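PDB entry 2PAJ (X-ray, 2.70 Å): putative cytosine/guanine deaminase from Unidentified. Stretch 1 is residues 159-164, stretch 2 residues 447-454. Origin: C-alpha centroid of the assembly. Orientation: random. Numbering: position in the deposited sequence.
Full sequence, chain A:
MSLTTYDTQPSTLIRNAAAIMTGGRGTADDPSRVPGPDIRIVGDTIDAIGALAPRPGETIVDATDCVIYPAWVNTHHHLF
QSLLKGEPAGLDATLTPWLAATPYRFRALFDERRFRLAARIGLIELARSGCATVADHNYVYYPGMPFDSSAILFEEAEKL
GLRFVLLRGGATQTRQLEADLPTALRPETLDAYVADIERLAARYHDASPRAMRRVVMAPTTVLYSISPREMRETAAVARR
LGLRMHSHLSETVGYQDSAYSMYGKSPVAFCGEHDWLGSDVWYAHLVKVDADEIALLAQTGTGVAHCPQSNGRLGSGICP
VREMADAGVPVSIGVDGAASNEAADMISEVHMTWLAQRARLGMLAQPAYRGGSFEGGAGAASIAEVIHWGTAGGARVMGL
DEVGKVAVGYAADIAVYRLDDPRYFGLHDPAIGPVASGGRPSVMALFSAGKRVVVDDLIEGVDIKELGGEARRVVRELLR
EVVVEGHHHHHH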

# COMPACT_ATOMS: atom_id res chain seq x y z
N LYS A 159 -5.78 -6.67 13.58
CA LYS A 159 -5.59 -8.00 14.15
C LYS A 159 -4.19 -8.44 13.79
O LYS A 159 -3.54 -9.18 14.54
CB LYS A 159 -6.63 -8.99 13.61
CG LYS A 159 -8.01 -8.78 14.23
CD LYS A 159 -9.14 -9.44 13.47
CE LYS A 159 -9.12 -10.95 13.61
NZ LYS A 159 -10.45 -11.54 13.27
N LEU A 160 -3.71 -7.95 12.65
CA LEU A 160 -2.38 -8.28 12.16
C LEU A 160 -1.32 -7.30 12.63
O LEU A 160 -0.13 -7.54 12.45
CB LEU A 160 -2.40 -8.33 10.63
CG LEU A 160 -3.32 -9.39 10.03
CD1 LEU A 160 -3.32 -9.29 8.51
CD2 LEU A 160 -2.86 -10.77 10.46
N GLY A 161 -1.76 -6.20 13.23
CA GLY A 161 -0.86 -5.19 13.75
C GLY A 161 -0.31 -4.21 12.72
O GLY A 161 0.67 -3.52 12.99
N LEU A 162 -0.97 -4.14 11.57
CA LEU A 162 -0.55 -3.28 10.47
C LEU A 162 -1.21 -1.91 10.44
O LEU A 162 -2.33 -1.74 10.91
CB LEU A 162 -0.86 -3.97 9.13
CG LEU A 162 -0.64 -5.48 8.98
CD1 LEU A 162 -1.12 -5.92 7.61
CD2 LEU A 162 0.83 -5.81 9.18
N ARG A 163 -0.51 -0.92 9.88
CA ARG A 163 -1.08 0.42 9.75
C ARG A 163 -1.97 0.29 8.53
O ARG A 163 -1.55 -0.28 7.53
CB ARG A 163 -0.03 1.47 9.42
CG ARG A 163 1.10 1.65 10.40
CD ARG A 163 2.05 2.69 9.82
NE ARG A 163 3.24 2.87 10.62
CZ ARG A 163 3.25 3.51 11.78
NH1 ARG A 163 2.12 4.03 12.25
NH2 ARG A 163 4.37 3.62 12.48
N PHE A 164 -3.19 0.82 8.61
CA PHE A 164 -4.10 0.73 7.48
C PHE A 164 -4.55 2.10 7.00
O PHE A 164 -4.78 3.01 7.79
CB PHE A 164 -5.32 -0.10 7.86
CG PHE A 164 -6.21 -0.43 6.70
CD1 PHE A 164 -5.76 -1.26 5.68
CD2 PHE A 164 -7.49 0.10 6.61
CE1 PHE A 164 -6.57 -1.56 4.58
CE2 PHE A 164 -8.31 -0.18 5.53
CZ PHE A 164 -7.86 -1.02 4.50
N PHE A 447 8.60 -5.44 11.86
CA PHE A 447 8.21 -4.54 12.94
C PHE A 447 7.26 -3.46 12.47
O PHE A 447 7.52 -2.80 11.46
CB PHE A 447 9.43 -3.86 13.54
CG PHE A 447 10.26 -4.77 14.38
CD1 PHE A 447 11.41 -5.35 13.87
CD2 PHE A 447 9.87 -5.06 15.67
CE1 PHE A 447 12.17 -6.22 14.64
CE2 PHE A 447 10.61 -5.93 16.45
CZ PHE A 447 11.77 -6.52 15.94
N SER A 448 6.17 -3.31 13.20
CA SER A 448 5.19 -2.29 12.89
C SER A 448 4.96 -1.50 14.17
O SER A 448 4.48 -2.03 15.18
CB SER A 448 3.87 -2.90 12.41
OG SER A 448 2.98 -1.89 11.97
N ALA A 449 5.33 -0.23 14.12
CA ALA A 449 5.19 0.63 15.28
C ALA A 449 5.93 0.00 16.47
O ALA A 449 5.44 0.03 17.60
CB ALA A 449 3.71 0.81 15.60
N GLY A 450 7.11 -0.56 16.19
CA GLY A 450 7.93 -1.16 17.23
C GLY A 450 7.48 -2.50 17.76
O GLY A 450 8.02 -2.99 18.76
N LYS A 451 6.49 -3.11 17.13
CA LYS A 451 6.03 -4.40 17.59
C LYS A 451 6.33 -5.45 16.54
O LYS A 451 6.27 -5.19 15.34
CB LYS A 451 4.53 -4.35 17.90
CG LYS A 451 4.29 -3.47 19.12
CD LYS A 451 2.84 -3.39 19.57
CE LYS A 451 2.78 -2.50 20.81
NZ LYS A 451 1.43 -2.37 21.41
N ARG A 452 6.70 -6.64 17.01
CA ARG A 452 7.04 -7.72 16.11
C ARG A 452 5.81 -8.46 15.60
O ARG A 452 5.21 -9.30 16.27
CB ARG A 452 8.02 -8.68 16.79
CG ARG A 452 8.62 -9.68 15.83
CD ARG A 452 10.08 -9.91 16.13
NE ARG A 452 10.60 -11.03 15.35
CZ ARG A 452 11.72 -11.67 15.64
NH1 ARG A 452 12.44 -11.29 16.69
NH2 ARG A 452 12.12 -12.68 14.89
N VAL A 453 5.44 -8.12 14.37
CA VAL A 453 4.28 -8.68 13.72
C VAL A 453 4.60 -10.03 13.12
O VAL A 453 3.72 -10.88 13.00
CB VAL A 453 3.78 -7.73 12.62
CG1 VAL A 453 2.58 -8.33 11.89
CG2 VAL A 453 3.44 -6.39 13.24
N VAL A 454 5.86 -10.20 12.74
CA VAL A 454 6.33 -11.44 12.14
C VAL A 454 7.61 -11.98 12.77
O VAL A 454 8.55 -11.24 13.06
CB VAL A 454 6.60 -11.26 10.62
CG1 VAL A 454 7.02 -12.59 10.02
CG2 VAL A 454 5.35 -10.73 9.91

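This is a small contact in which a loop leaving a helix rests against a β-hairpin, held by one side-chain-to-backbone hydrogen bond, one apolar side-chain contact and some looser packing. The two stretches together bury 229 Å². The touching residues lie at least 285 positions apart in the sequence, so the contact joins distant parts of one chain.

The hairpin supplies the surface on which the loop rests. Ser-448 to Lys-451 form a type I' turn. Two backbone hydrogen bonds close it: Ser-448 N to Lys-451 O at 2.9 Å, and Lys-451 N to Ser-448 O at 3.0 Å. Ala-449 and Gly-450 occupy the middle of the turn, and both have positive phi, as this turn type requires. The turn places Ser-448 on one strand and Val-453 on the other, and the CA-to-CB bonds of both point toward the loop.

The polar centre of the contact is Ser-448. Its OG donates a hydrogen bond to Gly-161 O, with 3.0 Å between the two atoms. This is the only hydrogen bond between the stretches. The chi1 of Ser-448 is t, at -173°. Ser-448 OG also lies near the backbone that follows, 4.1 Å from Leu-162 CA.

Gly-161 is the first residue after the helix to leave helical phi/psi. Its phi is 81°, a value that by itself favours glycine. The contact adds a second restriction. A CB built at ideal geometry on Gly-161 would point toward the hairpin and sit 3.4 Å from Val-453 CG2, which is tight. The CA atoms of Gly-161 and Val-453 are 6.2 Å apart.

Val-453 has the largest covered area of any residue in the contact, 49 Å². Val-453 CG2 lies 4.0 Å from Gly-161 O. Val-453 CG1 lies 4.1 Å from Leu-162 CD2, an apolar contact between side chains. The CA-to-CB bond of Leu-162 points away from the hairpin, but the end of its side chain comes nearer, and so CD2 reaches the valine. Val-453 CG1 is also modelled 2.9 Å from Leu-160 O. That distance is too short for a carbon and an oxygen, and no attraction should be read into it.

Arg-163 begins the strand that follows the loop. Its CA-to-CB bond points sideways, but the end of the side chain approaches the turn. Arg-163 NH2 is 4.2 Å from Ala-449 CA and 4.3 Å from Ala-449 CB. The approach to the guanidinium is oblique, and the contact is one of packing. NE, NH1 and NH2 are all hydrogen-bonded elsewhere in the structure.

The long side chains of Lys-451 and Arg-452 add no covered area. The end of Lys-451 leads away from the loop. Arg-452 instead bonds within its own stretch, from Arg-452 NE to Val-454 O at 3.1 Å.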